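Local coordinates for flagellar hook-associated protein 3 (PDB 5ZIY) that probably forms, as hook-associated protein FlgL, part of the junction between the flagellar hook and the filament, at residues N40-V45 with N178-V183; K47-A52 with Q171-I176; Q78-V83 with P142-L147; N33-T38 with S185-M190. All blocks are in the same frame, centred on the assembly; numbering follows the deposited sequence.

Contact 1: residues N40-V45 with N178-V183; sequences NTLQGV and NRTTEV
L42 turns its CG beside its own backbone N and anti to the carbonyl carbon (chi1 -71°), and chi2 of 159° then sets CD1 toward R179 and V183 on the facing helix. T180 has OG1 anti to its carbonyl carbon, beside the backbone N; the T180 and L42 side chains pass alongside in opposite senses, OG1 lying 3.3 Å from L42 CB. T180 OG1 is satisfied by I176 O, one turn back in its own helix, although it lies against L42. L42 CD1 packs on the aliphatic part of R179, 3.8 Å from CG, while the arginine chain bends at chi2 and chi3 and carries its charged end off the contact. The same methyl lies 3.9 Å from V183 CG2. At the more open edge Q43 crosses T180 at about a right angle, its CD 4.0 Å from T180 CG2. This is antiparallel helix packing within the long helical rod, at 158° and with axes 9.6 Å apart; 40-45 belongs to the flagellin N-terminal helical region. Helix 8-60 here packs on helix 162-204 and also meets F97, on a loop, through L42; T41 and V45 rest on L86 of helix 67-87.

Contact 2: residues K47-A52 with Q171-I176; sequences KSLTRA and QNLDGI
L49 and L173 face each other in an antiparallel helix pair, part of the long two-helix rod that helices 8-60 and 162-204 build. The segment axes lie 10.1 Å apart at 160°. Both leucines leave their backbones toward the opposite helix, but their branches are set differently. L49 holds CG beside its backbone N (chi1 -64°), and its CD1 goes past the L173 side chain to the backbone, 4.0 Å from L173 CA. L173 instead has CG anti to its backbone N (chi1 179°), and its CD1 comes back against the base of the partner, 4.0 Å from L49 CB. Each leucine thus covers the root of the other with a branch methyl. I176, one turn further along, puts CG1 against the same L49 methyl. L49 is buried and is also touched by V143 and L147 of helix 137-155. N172, beside L49 CD1, reaches that helix too, through a weak hydrogen bond from ND2 to T146 OG1. T50 stands at the border of the leucine pair; its hydroxyl bonds to L46 O in the preceding turn. The T50 OG1 to L173 CD2 approach is 4.2 Å.

Contact 3: residues Q78-V83 with P142-L147; sequences QILKQV and PVIKTL
V83 and L147 make a close methyl contact in an interface of apolar side chains, in which all six touching residues are buried. The contacts between methyls come first. L147 directs CD1 into V83, 3.6 Å from CG2, and the two side chains cross at about a right angle; the same methyl also lies near V83 CB. The valine's other branch, CG1, anti to its backbone N (chi1 172°), meets V143 CG1 at 3.9 Å, again at about a right angle, and comes within 4.2 Å of I144 CG1. V83 is therefore gripped by three residues of the facing helix. A second group of contacts gathers round L80, whose CD1 lies 3.6 Å from I144 CG2 and 4.0 Å from L147 CB. I79 adds a looser touch, CG2 to L147 CD1 at 4.2 Å. Besides these, methyls touch main-chain carbonyls: L80 CD1 comes to 3.7 Å from I144 O, and L147 CD1 approaches I79 O. No polar bond joins the two segments; T146 OG1 turns instead to E168 of helix 162-204. Helices 67-87 and 137-155 run antiparallel here at 163°, their segment axes 9.8 Å apart, and both also touch the long helices, giving a four-helix bundle region. I79 touches S48 and R51 of helix 8-60, V83 touches S48, and L147 touches A52, while V143 touches N172 of helix 162-204. This chemistry is consistent with packing governed by methyl fit and burial of apolar surface.

Contact 4: residues N33-T38 with S185-M190; sequences NVLTQT and STMNTM
L35 is the side chain on which the contact turns: its CD1 lies 3.6 Å from T186 CG2 and 3.8 Å from M190 CG, and it crosses both of these side chains at about a right angle. Its CB rests against the sulfur of M187, 4.1 Å from SD. The methionine holds CG anti to its backbone N (chi1 -175°) and then bends at chi2, which brings its thioether end toward helix 8-60. There M187 CE is modelled 3.0 Å from T36 OG1, too tight for a methyl and an oxygen and doubtful in detail. That hydroxyl is hydrogen-bonded to K32 O, and the T186 hydroxyl to E182 O, so each is tied to its own helix. K32 also touches both methionines, M187 and M190. Further out, T38 OG1 bonds to V34 O and T189 OG1, tilted from the carbonyl plane, to S185 O. F130, on strand 129-133, touches both L35 and M190, and Y128 touches M190. A zinc ion lies about 4 Å from the M187 side chain. With axes 10.0 Å apart and antiparallel at 152°, the pair is consistent with the helical core of flagellin-like proteins, where a long N-terminal-side helix packs antiparallel on a C-terminal-side one.

Overall arrangement
From the N terminus, helix 8-60 supplies the first side of contact 4, then of contact 1, then of contact 2; helix 162-204 returns antiparallel and supplies their partners in reverse order. The three loops therefore nest, contact 4 outermost, contact 1 within it and contact 2 within both. Contact 3 closes the innermost loop by joining helix 67-87 to helix 137-155, with the two short hairpin sheets between them. None of the loops cross. Contact 1 touches contact 4 through V183 and contact 2 through I176, making a continuous seam along the two long helices. Contact 2 also touches contact 3, where all four helices come together.

Contact 1: residues N40-V45 with N178-V183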
loop_
_atom_site.group_PDB
_atom_site.type_symbol
_atom_site.label_atom_id
_atom_site.label_comp_id
_atom_site.label_asym_id
_atom_site.label_seq_id
_atom_site.Cartn_x
_atom_site.Cartn_y
_atom_site.Cartn_z
ATOM N N ASN A 40 5.692 0.837 2.735
ATOM C CA ASN A 40 6.785 1.277 1.883
ATOM C C ASN A 40 6.280 1.575 0.462
ATOM O O ASN A 40 6.718 2.536 -0.146
ATOM C CB ASN A 40 7.919 0.223 1.838
ATOM C CG ASN A 40 8.764 0.176 3.122
ATOM O OD1 ASN A 40 8.624 1.009 4.028
ATOM N ND2 ASN A 40 9.680 -0.798 3.186
ATOM N N THR A 41 5.357 0.753 -0.051
ATOM C CA THR A 41 4.738 0.956 -1.353
ATOM C C THR A 41 3.913 2.245 -1.361
ATOM O O THR A 41 4.019 3.076 -2.278
ATOM C CB THR A 41 3.871 -0.268 -1.706
ATOM O OG1 THR A 41 4.707 -1.432 -1.641
ATOM C CG2 THR A 41 3.227 -0.165 -3.084
ATOM N N LEU A 42 3.134 2.451 -0.313
ATOM C CA LEU A 42 2.353 3.683 -0.159
ATOM C C LEU A 42 3.214 4.934 -0.094
ATOM O O LEU A 42 2.834 5.970 -0.690
ATOM C CB LEU A 42 1.410 3.599 1.066
ATOM C CG LEU A 42 0.250 2.628 0.825
ATOM C CD1 LEU A 42 -0.317 2.177 2.148
ATOM C CD2 LEU A 42 -0.898 3.223 -0.120
ATOM N N GLN A 43 4.354 4.851 0.599
ATOM C CA GLN A 43 5.278 5.996 0.699
ATOM C C GLN A 43 5.916 6.273 -0.673
ATOM O O GLN A 43 6.112 7.413 -1.058
ATOM C CB GLN A 43 6.337 5.835 1.812
ATOM C CG GLN A 43 5.775 5.482 3.229
ATOM C CD GLN A 43 5.660 6.618 4.235
ATOM O OE1 GLN A 43 5.751 6.368 5.466
ATOM N NE2 GLN A 43 5.472 7.877 3.754
ATOM N N GLY A 44 6.183 5.223 -1.433
ATOM C CA GLY A 44 6.709 5.355 -2.744
ATOM C C GLY A 44 5.697 6.037 -3.659
ATOM O O GLY A 44 6.099 6.849 -4.490
ATOM N N VAL A 45 4.404 5.714 -3.508
ATOM C CA VAL A 45 3.354 6.405 -4.247
ATOM C C VAL A 45 3.241 7.874 -3.808
ATOM O O VAL A 45 3.191 8.741 -4.652
ATOM C CB VAL A 45 1.991 5.694 -4.151
ATOM C CG1 VAL A 45 0.892 6.478 -4.966
ATOM C CG2 VAL A 45 2.088 4.185 -4.683
ATOM N N ASN A 178 -4.091 9.164 3.790
ATOM C CA ASN A 178 -4.986 8.537 4.763
ATOM C C ASN A 178 -4.759 7.026 4.830
ATOM O O ASN A 178 -4.776 6.443 5.926
ATOM C CB ASN A 178 -6.457 8.824 4.464
ATOM C CG ASN A 178 -6.812 10.298 4.621
ATOM O OD1 ASN A 178 -6.120 11.034 5.310
ATOM N ND2 ASN A 178 -7.889 10.736 3.958
ATOM N N ARG A 179 -4.547 6.363 3.694
ATOM C CA ARG A 179 -4.265 4.911 3.786
ATOM C C ARG A 179 -2.926 4.636 4.493
ATOM O O ARG A 179 -2.784 3.652 5.247
ATOM C CB ARG A 179 -4.274 4.230 2.419
ATOM C CG ARG A 179 -4.053 2.704 2.470
ATOM C CD ARG A 179 -5.178 1.985 3.211
ATOM N NE ARG A 179 -6.473 2.129 2.545
ATOM C CZ ARG A 179 -6.954 1.331 1.579
ATOM N NH1 ARG A 179 -6.237 0.283 1.130
ATOM N NH2 ARG A 179 -8.177 1.568 1.064
ATOM N N THR A 180 -1.932 5.461 4.220
ATOM C CA THR A 180 -0.632 5.281 4.825
ATOM C C THR A 180 -0.794 5.363 6.341
ATOM O O THR A 180 -0.196 4.586 7.071
ATOM C CB THR A 180 0.348 6.352 4.341
ATOM O OG1 THR A 180 0.480 6.221 2.925
ATOM C CG2 THR A 180 1.710 6.179 4.976
ATOM N N THR A 181 -1.650 6.260 6.796
ATOM C CA THR A 181 -1.885 6.460 8.207
ATOM C C THR A 181 -2.623 5.285 8.853
ATOM O O THR A 181 -2.242 4.840 9.948
ATOM C CB THR A 181 -2.676 7.733 8.413
ATOM O OG1 THR A 181 -1.811 8.830 8.108
ATOM C CG2 THR A 181 -3.144 7.859 9.874
ATOM N N GLU A 182 -3.658 4.787 8.168
ATOM C CA GLU A 182 -4.360 3.592 8.607
ATOM C C GLU A 182 -3.383 2.407 8.678
ATOM O O GLU A 182 -3.398 1.641 9.632
ATOM C CB GLU A 182 -5.560 3.290 7.696
ATOM C CG GLU A 182 -6.287 1.974 8.029
ATOM C CD GLU A 182 -7.445 1.580 7.052
ATOM O OE1 GLU A 182 -7.739 2.295 6.040
ATOM O OE2 GLU A 182 -8.076 0.525 7.331
ATOM N N VAL A 183 -2.502 2.274 7.693
ATOM C CA VAL A 183 -1.552 1.199 7.697
ATOM C C VAL A 183 -0.500 1.337 8.837
ATOM O O VAL A 183 -0.151 0.350 9.482
ATOM C CB VAL A 183 -0.875 1.012 6.310
ATOM C CG1 VAL A 183 0.288 0.038 6.439
ATOM C CG2 VAL A 183 -1.891 0.459 5.228
#

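Contact 2: residues K47-A52 with Q171-I176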
loop_
_atom_site.group_PDB
_atom_site.type_symbol
_atom_site.label_atom_id
_atom_site.label_comp_id
_atom_site.label_asym_id
_atom_site.label_seq_id
_atom_site.Cartn_x
_atom_site.Cartn_y
_atom_site.Cartn_z
ATOM N N LYS A 47 5.473 9.865 -2.644
ATOM C CA LYS A 47 6.639 10.557 -3.205
ATOM C C LYS A 47 6.434 10.823 -4.694
ATOM O O LYS A 47 6.744 11.917 -5.192
ATOM C CB LYS A 47 7.856 9.632 -3.028
ATOM C CG LYS A 47 9.126 10.240 -2.662
ATOM C CD LYS A 47 9.945 9.241 -1.815
ATOM C CE LYS A 47 11.425 9.605 -1.808
ATOM N NZ LYS A 47 12.224 8.534 -1.151
ATOM N N SER A 48 5.917 9.812 -5.420
ATOM C CA SER A 48 5.640 9.991 -6.826
ATOM C C SER A 48 4.579 11.100 -7.095
ATOM O O SER A 48 4.714 11.931 -8.004
ATOM C CB SER A 48 5.184 8.657 -7.445
ATOM O OG SER A 48 6.258 7.723 -7.401
ATOM N N LEU A 49 3.515 11.114 -6.309
ATOM C CA LEU A 49 2.415 12.049 -6.575
ATOM C C LEU A 49 2.854 13.458 -6.211
ATOM O O LEU A 49 2.512 14.418 -6.887
ATOM C CB LEU A 49 1.122 11.640 -5.860
ATOM C CG LEU A 49 0.562 10.309 -6.352
ATOM C CD1 LEU A 49 -0.807 10.064 -5.673
ATOM C CD2 LEU A 49 0.420 10.243 -7.905
ATOM N N THR A 50 3.644 13.552 -5.148
ATOM C CA THR A 50 4.289 14.788 -4.744
ATOM C C THR A 50 5.089 15.368 -5.890
ATOM O O THR A 50 4.944 16.533 -6.218
ATOM C CB THR A 50 5.220 14.552 -3.515
ATOM O OG1 THR A 50 4.408 14.248 -2.380
ATOM C CG2 THR A 50 6.087 15.792 -3.223
ATOM N N ARG A 51 5.923 14.547 -6.512
ATOM C CA ARG A 51 6.721 14.999 -7.650
ATOM C C ARG A 51 5.839 15.374 -8.841
ATOM O O ARG A 51 6.110 16.339 -9.520
ATOM C CB ARG A 51 7.755 13.933 -8.024
ATOM C CG ARG A 51 8.618 14.240 -9.258
ATOM C CD ARG A 51 9.662 15.283 -9.024
ATOM N NE ARG A 51 10.488 15.496 -10.217
ATOM C CZ ARG A 51 11.170 16.609 -10.477
ATOM N NH1 ARG A 51 11.131 17.629 -9.627
ATOM N NH2 ARG A 51 11.874 16.719 -11.600
ATOM N N ALA A 52 4.772 14.610 -9.059
ATOM C CA ALA A 52 3.796 14.893 -10.135
ATOM C C ALA A 52 3.162 16.246 -9.928
ATOM O O ALA A 52 3.027 17.004 -10.892
ATOM C CB ALA A 52 2.700 13.806 -10.207
ATOM N N GLN A 171 -6.453 15.442 -4.381
ATOM C CA GLN A 171 -7.441 14.537 -3.755
ATOM C C GLN A 171 -7.024 13.074 -3.767
ATOM O O GLN A 171 -7.242 12.359 -2.795
ATOM C CB GLN A 171 -8.799 14.681 -4.425
ATOM C CG GLN A 171 -9.451 16.024 -4.122
ATOM C CD GLN A 171 -10.728 16.231 -4.898
ATOM O OE1 GLN A 171 -10.971 15.556 -5.901
ATOM N NE2 GLN A 171 -11.554 17.177 -4.448
ATOM N N ASN A 172 -6.401 12.627 -4.850
ATOM C CA ASN A 172 -5.861 11.266 -4.888
ATOM C C ASN A 172 -4.772 11.053 -3.847
ATOM O O ASN A 172 -4.791 10.073 -3.124
ATOM C CB ASN A 172 -5.303 10.950 -6.264
ATOM C CG ASN A 172 -6.353 10.968 -7.351
ATOM O OD1 ASN A 172 -7.541 10.782 -7.097
ATOM N ND2 ASN A 172 -5.899 11.164 -8.593
ATOM N N LEU A 173 -3.853 12.010 -3.752
ATOM C CA LEU A 173 -2.753 11.961 -2.795
ATOM C C LEU A 173 -3.270 11.917 -1.342
ATOM O O LEU A 173 -2.745 11.153 -0.516
ATOM C CB LEU A 173 -1.851 13.176 -2.995
ATOM C CG LEU A 173 -0.642 13.365 -2.096
ATOM C CD1 LEU A 173 0.148 12.084 -2.029
ATOM C CD2 LEU A 173 0.203 14.517 -2.605
ATOM N N ASP A 174 -4.300 12.708 -1.044
ATOM C CA ASP A 174 -4.927 12.675 0.288
ATOM C C ASP A 174 -5.492 11.283 0.576
ATOM O O ASP A 174 -5.467 10.799 1.691
ATOM C CB ASP A 174 -6.080 13.676 0.379
ATOM C CG ASP A 174 -5.626 15.126 0.300
ATOM O OD1 ASP A 174 -4.428 15.409 0.543
ATOM O OD2 ASP A 174 -6.490 15.992 0.008
ATOM N N GLY A 175 -6.062 10.658 -0.426
ATOM C CA GLY A 175 -6.440 9.248 -0.318
ATOM C C GLY A 175 -5.243 8.349 0.020
ATOM O O GLY A 175 -5.360 7.457 0.830
ATOM N N ILE A 176 -4.085 8.601 -0.563
ATOM C CA ILE A 176 -2.919 7.739 -0.289
ATOM C C ILE A 176 -2.353 8.050 1.104
ATOM O O ILE A 176 -1.917 7.155 1.830
ATOM C CB ILE A 176 -1.781 7.971 -1.306
ATOM C CG1 ILE A 176 -2.217 7.525 -2.720
ATOM C CG2 ILE A 176 -0.461 7.339 -0.783
ATOM C CD1 ILE A 176 -2.485 6.018 -2.899
#

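Contact 3: residues Q78-V83 with P142-L147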
loop_
_atom_site.group_PDB
_atom_site.type_symbol
_atom_site.label_atom_id
_atom_site.label_comp_id
_atom_site.label_asym_id
_atom_site.label_seq_id
_atom_site.Cartn_x
_atom_site.Cartn_y
_atom_site.Cartn_z
ATOM N N GLN A 78 7.229 8.679 -16.726
ATOM C CA GLN A 78 8.072 7.799 -15.920
ATOM C C GLN A 78 7.383 7.525 -14.567
ATOM O O GLN A 78 7.380 6.402 -14.057
ATOM C CB GLN A 78 9.454 8.414 -15.641
ATOM C CG GLN A 78 10.371 8.676 -16.853
ATOM C CD GLN A 78 11.769 9.225 -16.442
ATOM O OE1 GLN A 78 12.069 10.405 -16.654
ATOM N NE2 GLN A 78 12.615 8.363 -15.841
ATOM N N ILE A 79 6.819 8.580 -13.991
ATOM C CA ILE A 79 6.136 8.494 -12.716
ATOM C C ILE A 79 4.915 7.589 -12.845
ATOM O O ILE A 79 4.636 6.776 -11.964
ATOM C CB ILE A 79 5.807 9.925 -12.190
ATOM C CG1 ILE A 79 7.119 10.608 -11.743
ATOM C CG2 ILE A 79 4.879 9.912 -10.994
ATOM C CD1 ILE A 79 6.959 12.109 -11.350
ATOM N N LEU A 80 4.198 7.701 -13.947
ATOM C CA LEU A 80 3.060 6.834 -14.162
ATOM C C LEU A 80 3.525 5.353 -14.138
ATOM O O LEU A 80 2.923 4.500 -13.471
ATOM C CB LEU A 80 2.362 7.174 -15.483
ATOM C CG LEU A 80 1.390 6.114 -15.988
ATOM C CD1 LEU A 80 0.179 6.053 -15.118
ATOM C CD2 LEU A 80 0.975 6.434 -17.421
ATOM N N LYS A 81 4.607 5.066 -14.849
ATOM C CA LYS A 81 5.150 3.710 -14.872
ATOM C C LYS A 81 5.581 3.242 -13.473
ATOM O O LYS A 81 5.334 2.124 -13.095
ATOM C CB LYS A 81 6.302 3.609 -15.883
ATOM C CG LYS A 81 5.850 3.839 -17.339
ATOM C CD LYS A 81 7.034 3.613 -18.321
ATOM C CE LYS A 81 6.900 4.365 -19.673
ATOM N NZ LYS A 81 5.510 4.363 -20.240
ATOM N N GLN A 82 6.174 4.122 -12.681
ATOM C CA GLN A 82 6.663 3.723 -11.367
ATOM C C GLN A 82 5.462 3.414 -10.478
ATOM O O GLN A 82 5.475 2.442 -9.714
ATOM C CB GLN A 82 7.503 4.853 -10.770
ATOM C CG GLN A 82 7.850 4.733 -9.289
ATOM C CD GLN A 82 8.918 3.684 -9.019
ATOM O OE1 GLN A 82 9.201 2.821 -9.863
ATOM N NE2 GLN A 82 9.545 3.773 -7.834
ATOM N N VAL A 83 4.398 4.226 -10.599
ATOM C CA VAL A 83 3.222 4.041 -9.750
ATOM C C VAL A 83 2.461 2.774 -10.110
ATOM O O VAL A 83 1.926 2.105 -9.226
ATOM C CB VAL A 83 2.270 5.276 -9.804
ATOM C CG1 VAL A 83 0.973 4.999 -9.069
ATOM C CG2 VAL A 83 2.983 6.488 -9.193
ATOM N N PRO A 142 -7.884 5.702 -9.528
ATOM C CA PRO A 142 -7.948 7.103 -9.952
ATOM C C PRO A 142 -6.580 7.797 -9.911
ATOM O O PRO A 142 -6.353 8.742 -10.678
ATOM C CB PRO A 142 -8.985 7.760 -8.983
ATOM C CG PRO A 142 -9.604 6.679 -8.208
ATOM C CD PRO A 142 -8.645 5.457 -8.289
ATOM N N VAL A 143 -5.678 7.328 -9.050
ATOM C CA VAL A 143 -4.322 7.797 -9.046
ATOM C C VAL A 143 -3.712 7.661 -10.407
ATOM O O VAL A 143 -3.185 8.625 -10.952
ATOM C CB VAL A 143 -3.459 7.040 -8.045
ATOM C CG1 VAL A 143 -2.000 7.395 -8.227
ATOM C CG2 VAL A 143 -3.903 7.402 -6.649
ATOM N N ILE A 144 -3.812 6.452 -10.958
ATOM C CA ILE A 144 -3.187 6.123 -12.234
ATOM C C ILE A 144 -3.870 6.853 -13.388
ATOM O O ILE A 144 -3.206 7.372 -14.267
ATOM C CB ILE A 144 -3.177 4.583 -12.471
ATOM C CG1 ILE A 144 -2.398 3.903 -11.363
ATOM C CG2 ILE A 144 -2.634 4.226 -13.874
ATOM C CD1 ILE A 144 -2.624 2.369 -11.230
ATOM N N LYS A 145 -5.198 6.895 -13.386
ATOM C CA LYS A 145 -5.932 7.550 -14.485
ATOM C C LYS A 145 -5.585 9.017 -14.558
ATOM O O LYS A 145 -5.383 9.534 -15.647
ATOM C CB LYS A 145 -7.444 7.384 -14.331
ATOM C CG LYS A 145 -7.880 5.950 -14.570
ATOM C CD LYS A 145 -9.327 5.670 -14.188
ATOM C CE LYS A 145 -9.755 4.260 -14.661
ATOM N NZ LYS A 145 -10.989 3.728 -13.987
ATOM N N THR A 146 -5.512 9.671 -13.388
ATOM C CA THR A 146 -5.126 11.073 -13.322
ATOM C C THR A 146 -3.691 11.258 -13.863
ATOM O O THR A 146 -3.465 12.133 -14.674
ATOM C CB THR A 146 -5.251 11.637 -11.900
ATOM O OG1 THR A 146 -6.614 11.502 -11.460
ATOM C CG2 THR A 146 -4.843 13.136 -11.847
ATOM N N LEU A 147 -2.739 10.407 -13.447
ATOM C CA LEU A 147 -1.347 10.571 -13.921
ATOM C C LEU A 147 -1.332 10.433 -15.468
ATOM O O LEU A 147 -0.651 11.178 -16.169
ATOM C CB LEU A 147 -0.385 9.547 -13.279
ATOM C CG LEU A 147 -0.019 9.772 -11.801
ATOM C CD1 LEU A 147 0.861 8.566 -11.277
ATOM C CD2 LEU A 147 0.652 11.115 -11.578
#

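Contact 4: residues N33-T38 with S185-M190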
loop_
_atom_site.group_PDB
_atom_site.type_symbol
_atom_site.label_atom_id
_atom_site.label_comp_id
_atom_site.label_asym_id
_atom_site.label_seq_id
_atom_site.Cartn_x
_atom_site.Cartn_y
_atom_site.Cartn_z
ATOM N N ASN A 33 5.879 -8.113 8.096
ATOM C CA ASN A 33 6.481 -8.081 6.780
ATOM C C ASN A 33 5.474 -7.566 5.700
ATOM O O ASN A 33 5.803 -6.730 4.900
ATOM C CB ASN A 33 7.034 -9.444 6.450
ATOM C CG ASN A 33 7.519 -9.551 5.042
ATOM O OD1 ASN A 33 8.350 -8.761 4.596
ATOM N ND2 ASN A 33 7.027 -10.590 4.317
ATOM N N VAL A 34 4.245 -8.054 5.709
ATOM C CA VAL A 34 3.255 -7.637 4.725
ATOM C C VAL A 34 2.896 -6.157 4.913
ATOM O O VAL A 34 2.837 -5.399 3.962
ATOM C CB VAL A 34 2.021 -8.518 4.839
ATOM C CG1 VAL A 34 0.864 -7.907 4.135
ATOM C CG2 VAL A 34 2.333 -9.910 4.255
ATOM N N LEU A 35 2.727 -5.746 6.158
ATOM C CA LEU A 35 2.467 -4.384 6.501
ATOM C C LEU A 35 3.614 -3.422 6.197
ATOM O O LEU A 35 3.384 -2.308 5.725
ATOM C CB LEU A 35 2.105 -4.282 7.977
ATOM C CG LEU A 35 0.789 -4.957 8.364
ATOM C CD1 LEU A 35 0.580 -4.918 9.863
ATOM C CD2 LEU A 35 -0.397 -4.312 7.625
ATOM N N THR A 36 4.838 -3.844 6.445
ATOM C CA THR A 36 5.974 -2.994 6.092
ATOM C C THR A 36 6.021 -2.787 4.600
ATOM O O THR A 36 6.168 -1.666 4.137
ATOM C CB THR A 36 7.266 -3.601 6.614
ATOM O OG1 THR A 36 7.140 -3.656 8.020
ATOM C CG2 THR A 36 8.512 -2.777 6.221
ATOM N N GLN A 37 5.806 -3.855 3.845
ATOM C CA GLN A 37 5.865 -3.766 2.394
ATOM C C GLN A 37 4.770 -2.849 1.897
ATOM O O GLN A 37 4.993 -2.050 0.991
ATOM C CB GLN A 37 5.754 -5.149 1.751
ATOM C CG GLN A 37 7.019 -5.996 1.889
ATOM C CD GLN A 37 7.070 -7.184 0.895
ATOM O OE1 GLN A 37 6.634 -7.081 -0.265
ATOM N NE2 GLN A 37 7.615 -8.302 1.356
ATOM N N THR A 38 3.586 -2.974 2.488
ATOM C CA THR A 38 2.481 -2.127 2.159
ATOM C C THR A 38 2.802 -0.660 2.428
ATOM O O THR A 38 2.566 0.209 1.587
ATOM C CB THR A 38 1.216 -2.540 2.935
ATOM O OG1 THR A 38 0.958 -3.945 2.739
ATOM C CG2 THR A 38 0.034 -1.723 2.482
ATOM N N SER A 185 -1.000 2.702 11.707
ATOM C CA SER A 185 -1.773 2.378 12.902
ATOM C C SER A 185 -1.849 0.850 13.154
ATOM O O SER A 185 -1.594 0.365 14.260
ATOM C CB SER A 185 -3.163 3.006 12.703
ATOM O OG SER A 185 -4.000 2.828 13.811
ATOM N N THR A 186 -2.133 0.086 12.098
ATOM C CA THR A 186 -2.141 -1.372 12.179
ATOM C C THR A 186 -0.754 -1.904 12.564
ATOM O O THR A 186 -0.631 -2.858 13.340
ATOM C CB THR A 186 -2.535 -2.020 10.823
ATOM O OG1 THR A 186 -3.824 -1.516 10.413
ATOM C CG2 THR A 186 -2.549 -3.545 10.956
ATOM N N MET A 187 0.276 -1.298 12.010
ATOM C CA MET A 187 1.678 -1.657 12.340
ATOM C C MET A 187 1.977 -1.400 13.828
ATOM O O MET A 187 2.659 -2.192 14.471
ATOM C CB MET A 187 2.675 -0.849 11.500
ATOM C CG MET A 187 4.146 -1.263 11.709
ATOM S SD MET A 187 4.303 -3.003 11.175
ATOM C CE MET A 187 6.014 -3.059 10.698
ATOM N N ASN A 188 1.474 -0.288 14.336
ATOM C CA ASN A 188 1.686 0.112 15.725
ATOM C C ASN A 188 1.031 -0.892 16.693
ATOM O O ASN A 188 1.627 -1.329 17.677
ATOM C CB ASN A 188 1.083 1.518 15.937
ATOM C CG ASN A 188 2.054 2.648 15.605
ATOM O OD1 ASN A 188 3.272 2.425 15.493
ATOM N ND2 ASN A 188 1.522 3.882 15.462
ATOM N N THR A 189 -0.210 -1.256 16.387
ATOM C CA THR A 189 -0.886 -2.383 17.023
ATOM C C THR A 189 -0.049 -3.687 17.020
ATOM O O THR A 189 0.100 -4.337 18.064
ATOM C CB THR A 189 -2.250 -2.626 16.367
ATOM O OG1 THR A 189 -3.020 -1.412 16.447
ATOM C CG2 THR A 189 -2.993 -3.761 17.081
ATOM N N MET A 190 0.473 -4.073 15.868
ATOM C CA MET A 190 1.288 -5.288 15.783
ATOM C C MET A 190 2.494 -5.169 16.684
ATOM O O MET A 190 2.903 -6.117 17.359
ATOM C CB MET A 190 1.801 -5.530 14.370
ATOM C CG MET A 190 0.821 -6.092 13.424
ATOM S SD MET A 190 0.119 -7.657 13.971
ATOM C CE MET A 190 -1.342 -7.550 12.915
#